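Local coordinates for protein N-acetylneuraminate epimerase (Escherichia coli, PDB 2UVK) that catalyses the interconversion of the alpha and beta anomers of N-acetylneuraminate, speeding the equilibration of free sialic acid in the bacterial periplasm, at residues A47-P52 and N96-L101; N67-G72 and V88-P93; K283-D288 and G323-G328. All coordinates share one frame; numbering follows the deposited sequence.

Interaction 1: A47-P52 and N96-L101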
loop_
_atom_site.group_PDB
_atom_site.type_symbol
_atom_site.label_atom_id
_atom_site.label_comp_id
_atom_site.label_asym_id
_atom_site.label_seq_id
_atom_site.Cartn_x
_atom_site.Cartn_y
_atom_site.Cartn_z
ATOM N N ALA B 47 -21.239 17.387 24.314
ATOM C CA ALA B 47 -19.976 17.651 23.611
ATOM C C ALA B 47 -18.782 17.128 24.386
ATOM O O ALA B 47 -18.643 17.352 25.601
ATOM C CB ALA B 47 -19.811 19.135 23.337
ATOM N N LEU B 48 -17.912 16.412 23.677
ATOM C CA LEU B 48 -16.719 15.841 24.240
ATOM C C LEU B 48 -15.485 16.668 23.855
ATOM O O LEU B 48 -15.574 17.643 23.094
ATOM C CB LEU B 48 -16.592 14.388 23.766
ATOM C CG LEU B 48 -17.774 13.455 24.047
ATOM C CD1 LEU B 48 -17.490 12.042 23.559
ATOM C CD2 LEU B 48 -18.108 13.450 25.573
ATOM N N ALA B 49 -14.336 16.251 24.345
ATOM C CA ALA B 49 -13.079 16.863 23.957
ATOM C C ALA B 49 -12.914 16.755 22.439
ATOM O O ALA B 49 -13.234 15.723 21.841
ATOM C CB ALA B 49 -11.930 16.191 24.680
ATOM N N ALA B 50 -12.435 17.830 21.842
ATOM C CA ALA B 50 -12.238 17.879 20.393
ATOM C C ALA B 50 -11.200 16.871 19.924
ATOM O O ALA B 50 -10.212 16.589 20.577
ATOM C CB ALA B 50 -11.825 19.287 19.964
ATOM N N PHE B 51 -11.442 16.336 18.733
ATOM C CA PHE B 51 -10.480 15.458 18.080
ATOM C C PHE B 51 -9.231 16.254 17.717
ATOM O O PHE B 51 -9.349 17.269 17.046
ATOM C CB PHE B 51 -11.138 14.856 16.835
ATOM C CG PHE B 51 -10.313 13.804 16.154
ATOM C CD1 PHE B 51 -10.145 12.556 16.714
ATOM C CD2 PHE B 51 -9.694 14.067 14.934
ATOM C CE1 PHE B 51 -9.378 11.592 16.064
ATOM C CE2 PHE B 51 -8.949 13.103 14.306
ATOM C CZ PHE B 51 -8.801 11.883 14.859
ATOM N N PRO B 52 -8.048 15.806 18.159
ATOM C CA PRO B 52 -6.839 16.562 17.934
ATOM C C PRO B 52 -6.173 16.384 16.568
ATOM O O PRO B 52 -5.179 17.057 16.285
ATOM C CB PRO B 52 -5.914 16.018 19.022
ATOM C CG PRO B 52 -6.299 14.668 19.189
ATOM C CD PRO B 52 -7.766 14.642 19.016
ATOM N N ASN B 96 -12.153 11.967 29.470
ATOM C CA ASN B 96 -12.543 12.865 28.368
ATOM C C ASN B 96 -11.318 13.466 27.682
ATOM O O ASN B 96 -11.219 14.681 27.498
ATOM C CB ASN B 96 -13.485 13.959 28.883
ATOM C CG ASN B 96 -14.114 14.810 27.771
ATOM O OD1 ASN B 96 -14.379 14.345 26.654
ATOM N ND2 ASN B 96 -14.381 16.066 28.094
ATOM N N SER B 97 -10.400 12.584 27.267
ATOM C CA SER B 97 -9.126 13.020 26.711
ATOM C C SER B 97 -8.721 12.127 25.546
ATOM O O SER B 97 -8.933 10.912 25.586
ATOM C CB SER B 97 -8.022 13.016 27.794
ATOM O OG SER B 97 -7.852 11.730 28.365
ATOM N N TRP B 98 -8.084 12.762 24.565
ATOM C CA TRP B 98 -7.561 12.074 23.353
ATOM C C TRP B 98 -6.046 11.982 23.403
ATOM O O TRP B 98 -5.370 12.898 23.891
ATOM C CB TRP B 98 -7.917 12.869 22.105
ATOM C CG TRP B 98 -9.341 12.853 21.729
ATOM C CD1 TRP B 98 -10.285 13.776 22.062
ATOM C CD2 TRP B 98 -10.002 11.893 20.872
ATOM N NE1 TRP B 98 -11.498 13.434 21.501
ATOM C CE2 TRP B 98 -11.347 12.291 20.757
ATOM C CE3 TRP B 98 -9.580 10.727 20.216
ATOM C CZ2 TRP B 98 -12.287 11.567 20.019
ATOM C CZ3 TRP B 98 -10.523 10.013 19.453
ATOM C CH2 TRP B 98 -11.855 10.429 19.378
ATOM N N VAL B 99 -5.502 10.903 22.847
ATOM C CA VAL B 99 -4.088 10.847 22.498
ATOM C C VAL B 99 -3.941 10.236 21.113
ATOM O O VAL B 99 -4.709 9.379 20.720
ATOM C CB VAL B 99 -3.246 10.075 23.534
ATOM C CG1 VAL B 99 -3.613 8.604 23.596
ATOM C CG2 VAL B 99 -1.750 10.293 23.283
ATOM N N LYS B 100 -2.951 10.703 20.378
ATOM C CA LYS B 100 -2.565 10.049 19.123
ATOM C C LYS B 100 -1.621 8.929 19.494
ATOM O O LYS B 100 -0.742 9.099 20.347
ATOM C CB LYS B 100 -1.867 11.036 18.210
ATOM C CG LYS B 100 -1.441 10.411 16.880
ATOM C CD LYS B 100 -0.839 11.421 15.917
ATOM C CE LYS B 100 -0.381 10.690 14.691
ATOM N NZ LYS B 100 0.399 11.543 13.738
ATOM N N LEU B 101 -1.810 7.760 18.906
ATOM C CA LEU B 101 -0.954 6.624 19.201
ATOM C C LEU B 101 0.251 6.648 18.266
ATOM O O LEU B 101 0.155 7.125 17.109
ATOM C CB LEU B 101 -1.718 5.295 19.084
ATOM C CG LEU B 101 -2.993 5.166 19.921
ATOM C CD1 LEU B 101 -3.601 3.779 19.751
ATOM C CD2 LEU B 101 -2.723 5.460 21.403
HETATM O O HOH W 1 -16.208 18.084 26.808
#
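A49 is gripped at both ends of its backbone by two side chains of 96-101, N96 and W98. Its N-H points almost straight at N96 OD1 (N to OD1 3.0 Å, 166° at the hydrogen), approaching a little tilted from the amide plane. Its carbonyl takes the indole N-H of W98, with A49 O and W98 NE1 2.9 Å apart. A49 O lies in the plane of the indole, whereas NE1 stands above the plane of the carbonyl. N96 OD1 is shared, since the hydroxyl of Y91 is hydrogen-bonded to it as well, and a water joins N96 ND2 to A47 O. With CG anti to the backbone N (chi1 -171°), the amide of N96 is swung toward the 47-52 segment.

From this polar end the packing spreads over one face of W98. P52 CD sits above the pyrrole ring, 3.6 Å from W98 CG, and F51 CA makes a second CH-pi contact with the same ring. Further out, F51 turns its CD1 edge onto the six-membered ring in a T-shaped stack, CD1 lying 3.8 Å from W98 CZ3 with the planes at 88°. W33 and Y91 also meet the indole.

N96 and S97 both face N92, forming a G1 beta bulge at the start of strand 97-100. The contact joins the loop that follows strand 46-47, still within Kelch repeat 1, to the outermost strand of the next blade, a blade-to-blade seam of a Kelch beta-propeller.

Interaction 2: N67-G72 and V88-P93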
loop_
_atom_site.group_PDB
_atom_site.type_symbol
_atom_site.label_atom_id
_atom_site.label_comp_id
_atom_site.label_asym_id
_atom_site.label_seq_id
_atom_site.Cartn_x
_atom_site.Cartn_y
_atom_site.Cartn_z
ATOM N N ASN B 67 -12.136 1.906 25.697
ATOM C CA ASN B 67 -11.591 3.067 25.047
ATOM C C ASN B 67 -12.062 3.091 23.615
ATOM O O ASN B 67 -12.345 2.043 23.028
ATOM C CB ASN B 67 -10.073 3.032 25.075
ATOM C CG ASN B 67 -9.522 3.165 26.467
ATOM O OD1 ASN B 67 -9.575 4.242 27.051
ATOM N ND2 ASN B 67 -8.971 2.079 26.991
ATOM N N LEU B 68 -12.150 4.306 23.097
ATOM C CA LEU B 68 -12.606 4.562 21.723
ATOM C C LEU B 68 -11.392 4.821 20.835
ATOM O O LEU B 68 -10.588 5.714 21.111
ATOM C CB LEU B 68 -13.550 5.757 21.721
ATOM C CG LEU B 68 -13.953 6.355 20.370
ATOM C CD1 LEU B 68 -14.794 5.348 19.627
ATOM C CD2 LEU B 68 -14.692 7.668 20.585
ATOM N N TYR B 69 -11.285 4.041 19.762
ATOM C CA TYR B 69 -10.200 4.187 18.768
ATOM C C TYR B 69 -10.765 4.735 17.467
ATOM O O TYR B 69 -11.794 4.277 17.029
ATOM C CB TYR B 69 -9.527 2.838 18.504
ATOM C CG TYR B 69 -8.858 2.315 19.749
ATOM C CD1 TYR B 69 -7.549 2.609 20.030
ATOM C CD2 TYR B 69 -9.577 1.581 20.687
ATOM C CE1 TYR B 69 -6.933 2.194 21.241
ATOM C CE2 TYR B 69 -8.973 1.143 21.874
ATOM C CZ TYR B 69 -7.654 1.438 22.142
ATOM O OH TYR B 69 -7.054 1.002 23.335
ATOM N N VAL B 70 -10.067 5.704 16.876
ATOM C CA VAL B 70 -10.444 6.299 15.578
ATOM C C VAL B 70 -9.295 6.057 14.596
ATOM O O VAL B 70 -8.133 6.286 14.926
ATOM C CB VAL B 70 -10.753 7.811 15.693
ATOM C CG1 VAL B 70 -11.019 8.420 14.317
ATOM C CG2 VAL B 70 -11.957 8.033 16.620
ATOM N N PHE B 71 -9.656 5.570 13.411
ATOM C CA PHE B 71 -8.710 5.149 12.379
ATOM C C PHE B 71 -8.860 6.001 11.100
ATOM O O PHE B 71 -9.912 6.042 10.466
ATOM C CB PHE B 71 -8.968 3.682 12.016
ATOM C CG PHE B 71 -8.847 2.777 13.190
ATOM C CD1 PHE B 71 -7.641 2.199 13.525
ATOM C CD2 PHE B 71 -9.984 2.491 13.938
ATOM C CE1 PHE B 71 -7.542 1.358 14.651
ATOM C CE2 PHE B 71 -9.899 1.644 15.062
ATOM C CZ PHE B 71 -8.688 1.081 15.392
ATOM N N GLY B 72 -7.766 6.646 10.708
ATOM C CA GLY B 72 -7.666 7.259 9.397
ATOM C C GLY B 72 -8.653 8.348 9.067
ATOM O O GLY B 72 -8.959 9.218 9.901
ATOM N N VAL B 88 -3.939 6.363 14.199
ATOM C CA VAL B 88 -4.898 5.919 15.207
ATOM C C VAL B 88 -4.862 6.899 16.385
ATOM O O VAL B 88 -3.783 7.272 16.865
ATOM C CB VAL B 88 -4.540 4.508 15.711
ATOM C CG1 VAL B 88 -5.624 3.965 16.678
ATOM C CG2 VAL B 88 -4.293 3.547 14.549
ATOM N N HIS B 89 -6.048 7.329 16.789
ATOM C CA HIS B 89 -6.224 8.119 18.006
ATOM C C HIS B 89 -7.036 7.316 18.997
ATOM O O HIS B 89 -7.878 6.523 18.619
ATOM C CB HIS B 89 -6.925 9.426 17.678
ATOM C CG HIS B 89 -6.046 10.435 17.004
ATOM N ND1 HIS B 89 -5.716 10.367 15.670
ATOM C CD2 HIS B 89 -5.454 11.562 17.477
ATOM C CE1 HIS B 89 -4.953 11.403 15.351
ATOM N NE2 HIS B 89 -4.782 12.147 16.432
ATOM N N LYS B 90 -6.763 7.533 20.286
ATOM C CA LYS B 90 -7.502 6.867 21.358
ATOM C C LYS B 90 -8.172 7.892 22.242
ATOM O O LYS B 90 -7.525 8.834 22.691
ATOM C CB LYS B 90 -6.544 6.031 22.197
ATOM C CG LYS B 90 -7.180 5.341 23.392
ATOM C CD LYS B 90 -6.210 4.395 24.073
ATOM C CE LYS B 90 -5.085 5.128 24.779
ATOM N NZ LYS B 90 -5.520 5.808 26.032
ATOM N N TYR B 91 -9.456 7.697 22.488
ATOM C CA TYR B 91 -10.219 8.548 23.417
ATOM C C TYR B 91 -10.570 7.742 24.651
ATOM O O TYR B 91 -11.132 6.652 24.558
ATOM C CB TYR B 91 -11.493 9.036 22.762
ATOM C CG TYR B 91 -12.437 9.775 23.684
ATOM C CD1 TYR B 91 -12.201 11.094 24.054
ATOM C CD2 TYR B 91 -13.573 9.145 24.186
ATOM C CE1 TYR B 91 -13.079 11.775 24.876
ATOM C CE2 TYR B 91 -14.450 9.834 25.040
ATOM C CZ TYR B 91 -14.195 11.132 25.357
ATOM O OH TYR B 91 -15.040 11.806 26.197
ATOM N N ASN B 92 -10.209 8.303 25.804
ATOM C CA ASN B 92 -10.528 7.706 27.113
ATOM C C ASN B 92 -11.768 8.400 27.688
ATOM O O ASN B 92 -11.732 9.578 28.021
ATOM C CB ASN B 92 -9.310 7.824 28.035
ATOM C CG ASN B 92 -9.548 7.231 29.420
ATOM O OD1 ASN B 92 -10.647 6.805 29.740
ATOM N ND2 ASN B 92 -8.495 7.176 30.227
ATOM N N PRO B 93 -12.899 7.696 27.717
ATOM C CA PRO B 93 -14.114 8.352 28.209
ATOM C C PRO B 93 -14.081 8.717 29.702
ATOM O O PRO B 93 -14.769 9.657 30.115
ATOM C CB PRO B 93 -15.229 7.351 27.896
ATOM C CG PRO B 93 -14.574 6.088 27.452
ATOM C CD PRO B 93 -13.118 6.307 27.289
HETATM O O HOH W 2 -7.044 4.775 27.915
HETATM O O HOH W 3 -11.008 4.078 29.789
HETATM O O HOH W 4 -6.828 8.653 13.727
#
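Y69 and K90 lie side by side and point the same way, flanking each other on two antiparallel strands in the middle of a four-stranded Kelch propeller blade. They form a non-hydrogen-bonded pair, and the aliphatic part of the lysine runs beside the phenol: K90 CD lies 3.6 Å from Y69 OH and almost as near CE1. V88 CG1 comes to the edge of the same ring, near its plane. An alanine in place of Y69 would probably open a gap beside the methylenes of K90 and leave V88 CG1 with F71 but without its tyrosine neighbour. F71 and V88, the next non-hydrogen-bonded pair, likewise lie side by side, with F71 CD1 3.8 Å from V88 CG2.

The other face of the sheet carries L68, V70, H89 and Y91. L68 crosses Y91 obliquely, meeting it through CB and CD2, and W33 of the neighbouring blade covers L68 and V70. Between the faces the backbones are joined by two reciprocal pairs of hydrogen bonds, L68 with Y91 and V70 with H89; the shortest runs from Y91 N to L68 O at 2.7 Å.

The K90 chain bends at chi3 (69°) and chi4 (73°), and a water bridges NZ to N67 at the start of its strand: the water oxygen is 2.6 Å from K90 NZ and 2.7 Å from N67 OD1, donating to the amide oxygen and accepting from the ammonium.

Interaction 3: K283-D288 and G323-G328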
loop_
_atom_site.group_PDB
_atom_site.type_symbol
_atom_site.label_atom_id
_atom_site.label_comp_id
_atom_site.label_asym_id
_atom_site.label_seq_id
_atom_site.Cartn_x
_atom_site.Cartn_y
_atom_site.Cartn_z
ATOM N N LYS B 283 -25.525 11.248 -9.256
ATOM C CA LYS B 283 -25.576 10.384 -8.068
ATOM C C LYS B 283 -27.007 10.282 -7.586
ATOM O O LYS B 283 -27.690 11.309 -7.449
ATOM C CB LYS B 283 -24.714 10.958 -6.949
ATOM C CG LYS B 283 -24.660 10.069 -5.721
ATOM C CD LYS B 283 -23.782 10.668 -4.630
ATOM C CE LYS B 283 -22.372 10.237 -4.796
ATOM N NZ LYS B 283 -21.512 10.797 -3.739
ATOM N N SER B 284 -27.474 9.060 -7.327
ATOM C CA SER B 284 -28.785 8.848 -6.718
ATOM C C SER B 284 -28.644 8.140 -5.375
ATOM O O SER B 284 -27.682 7.416 -5.152
ATOM C CB SER B 284 -29.701 8.052 -7.646
ATOM O OG SER B 284 -29.058 6.910 -8.170
ATOM N N TYR B 285 -29.631 8.342 -4.516
ATOM C CA TYR B 285 -29.609 7.848 -3.137
ATOM C C TYR B 285 -30.704 6.812 -2.924
ATOM O O TYR B 285 -31.885 7.094 -3.140
ATOM C CB TYR B 285 -29.820 9.017 -2.185
ATOM C CG TYR B 285 -28.693 10.011 -2.206
ATOM C CD1 TYR B 285 -27.702 9.997 -1.239
ATOM C CD2 TYR B 285 -28.598 10.960 -3.216
ATOM C CE1 TYR B 285 -26.660 10.911 -1.269
ATOM C CE2 TYR B 285 -27.564 11.867 -3.251
ATOM C CZ TYR B 285 -26.597 11.839 -2.276
ATOM O OH TYR B 285 -25.577 12.757 -2.292
ATOM N N SER B 286 -30.319 5.617 -2.499
ATOM C CA SER B 286 -31.284 4.532 -2.332
ATOM C C SER B 286 -32.171 4.680 -1.090
ATOM O O SER B 286 -31.709 5.109 -0.032
ATOM C CB SER B 286 -30.547 3.211 -2.250
ATOM O OG SER B 286 -31.455 2.137 -2.072
ATOM N N THR B 287 -33.443 4.316 -1.235
ATOM C CA THR B 287 -34.381 4.201 -0.126
ATOM C C THR B 287 -34.616 2.746 0.262
ATOM O O THR B 287 -35.322 2.477 1.212
ATOM C CB THR B 287 -35.764 4.803 -0.454
ATOM O OG1 THR B 287 -36.290 4.179 -1.628
ATOM C CG2 THR B 287 -35.667 6.286 -0.678
ATOM N N ASP B 288 -34.022 1.819 -0.473
ATOM C CA ASP B 288 -34.268 0.385 -0.247
ATOM C C ASP B 288 -33.763 -0.098 1.101
ATOM O O ASP B 288 -32.718 0.336 1.574
ATOM C CB ASP B 288 -33.587 -0.439 -1.335
ATOM C CG ASP B 288 -34.317 -0.388 -2.666
ATOM O OD1 ASP B 288 -35.483 0.081 -2.724
ATOM O OD2 ASP B 288 -33.708 -0.828 -3.662
ATOM N N GLY B 323 -27.639 10.385 11.214
ATOM C CA GLY B 323 -27.159 11.351 10.207
ATOM C C GLY B 323 -27.075 10.765 8.812
ATOM O O GLY B 323 -27.801 9.852 8.444
ATOM N N GLY B 324 -26.169 11.317 8.035
ATOM C CA GLY B 324 -26.016 10.961 6.650
ATOM C C GLY B 324 -26.203 12.139 5.710
ATOM O O GLY B 324 -26.329 13.269 6.151
ATOM N N GLU B 325 -26.246 11.818 4.432
ATOM C CA GLU B 325 -26.383 12.760 3.325
ATOM C C GLU B 325 -27.571 12.288 2.481
ATOM O O GLU B 325 -27.778 11.081 2.295
ATOM C CB GLU B 325 -25.087 12.690 2.513
ATOM C CG GLU B 325 -24.924 13.627 1.338
ATOM C CD GLU B 325 -23.704 13.242 0.546
ATOM O OE1 GLU B 325 -22.605 13.234 1.122
ATOM O OE2 GLU B 325 -23.841 12.910 -0.643
ATOM N N THR B 326 -28.357 13.240 1.977
ATOM C CA THR B 326 -29.523 12.955 1.161
ATOM C C THR B 326 -29.330 13.631 -0.218
ATOM O O THR B 326 -28.256 14.121 -0.511
ATOM C CB THR B 326 -30.819 13.395 1.907
ATOM O OG1 THR B 326 -30.774 14.804 2.184
ATOM C CG2 THR B 326 -30.979 12.637 3.240
ATOM N N ALA B 327 -30.352 13.605 -1.068
ATOM C CA ALA B 327 -30.292 14.239 -2.407
ATOM C C ALA B 327 -29.690 15.650 -2.371
ATOM O O ALA B 327 -29.973 16.426 -1.476
ATOM C CB ALA B 327 -31.665 14.280 -3.024
ATOM N N GLY B 328 -28.839 15.963 -3.349
ATOM C CA GLY B 328 -28.150 17.273 -3.398
ATOM C C GLY B 328 -26.953 17.365 -2.466
ATOM O O GLY B 328 -26.394 18.451 -2.255
#
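Y285 carries this contact almost alone, laying its ring over the backbone of T326 and A327 and ending on the carboxylate of E325. Its CB points toward that segment, and with CG anti to the carbonyl carbon (chi1 -66°) the ring starts out above the peptide between T326 and A327, CG lying near A327 N. The two rims then part company. On one, Y285 CD1 meets E325 O at 3.7 Å; on the other, Y285 CD2 touches A327 CA at 3.8 Å. One atom further, Y285 CE1 is already 3.5 Å from E325 OE2. On the far rim CE2 meets T326 O and A327 CA. Y285 CZ comes 3.3 Å from T326 O. That oxygen lies over the same face as A327 N, offset toward the rim.

At the tip, Y285 OH donates to E325 OE2. Y285 OH and E325 OE2 are 2.4 Å apart, a very short separation whose exact value deserves caution. OE2 lies at the edge of the ring, close to its plane, and the carboxylate plane is turned 67° from that of the ring. E325 meets the tyrosine crosswise: its CG is anti to the backbone N (chi1 -177°) and the chain continues extended, which carries CD out to the hydroxyl. K11 also touches E325, and A261 packs on Y285.

The site joins Kelch repeats 6 and 7 near the predicted proton acceptor, E209, whose side chain is about 7 Å from that of K283. K283 NZ stands 4.4 Å from E325 OE2, beyond a salt bridge, so any attraction between these opposite charges is at longer range. If the phenol-carboxylate bond is as modelled, it would probably set the rotation of the E325 carboxylate, while the T326-A327 peptide lies against one face of the ring.

How the interactions relate
Interactions 1 and 2 share a blade: strands 88-92 and 97-100 are neighbours in one sheet, so strand 97-100, to which W98 belongs, extends the sheet that interaction 2 holds together. Interaction 2 is the buried, within-blade contact, built on regular backbone bonds with side chains packed on both faces. Interaction 1 lies nearer the surface and joins one blade to the next, using side-chain-to-backbone bonds and an aromatic face instead of strand pairing. Interaction 3, about 28 Å from interaction 2 between centres and on the opposite side of the chain's centre, is also inter-repeat but partly buried; its chemistry is a phenol meeting a carboxylate close to the predicted active site.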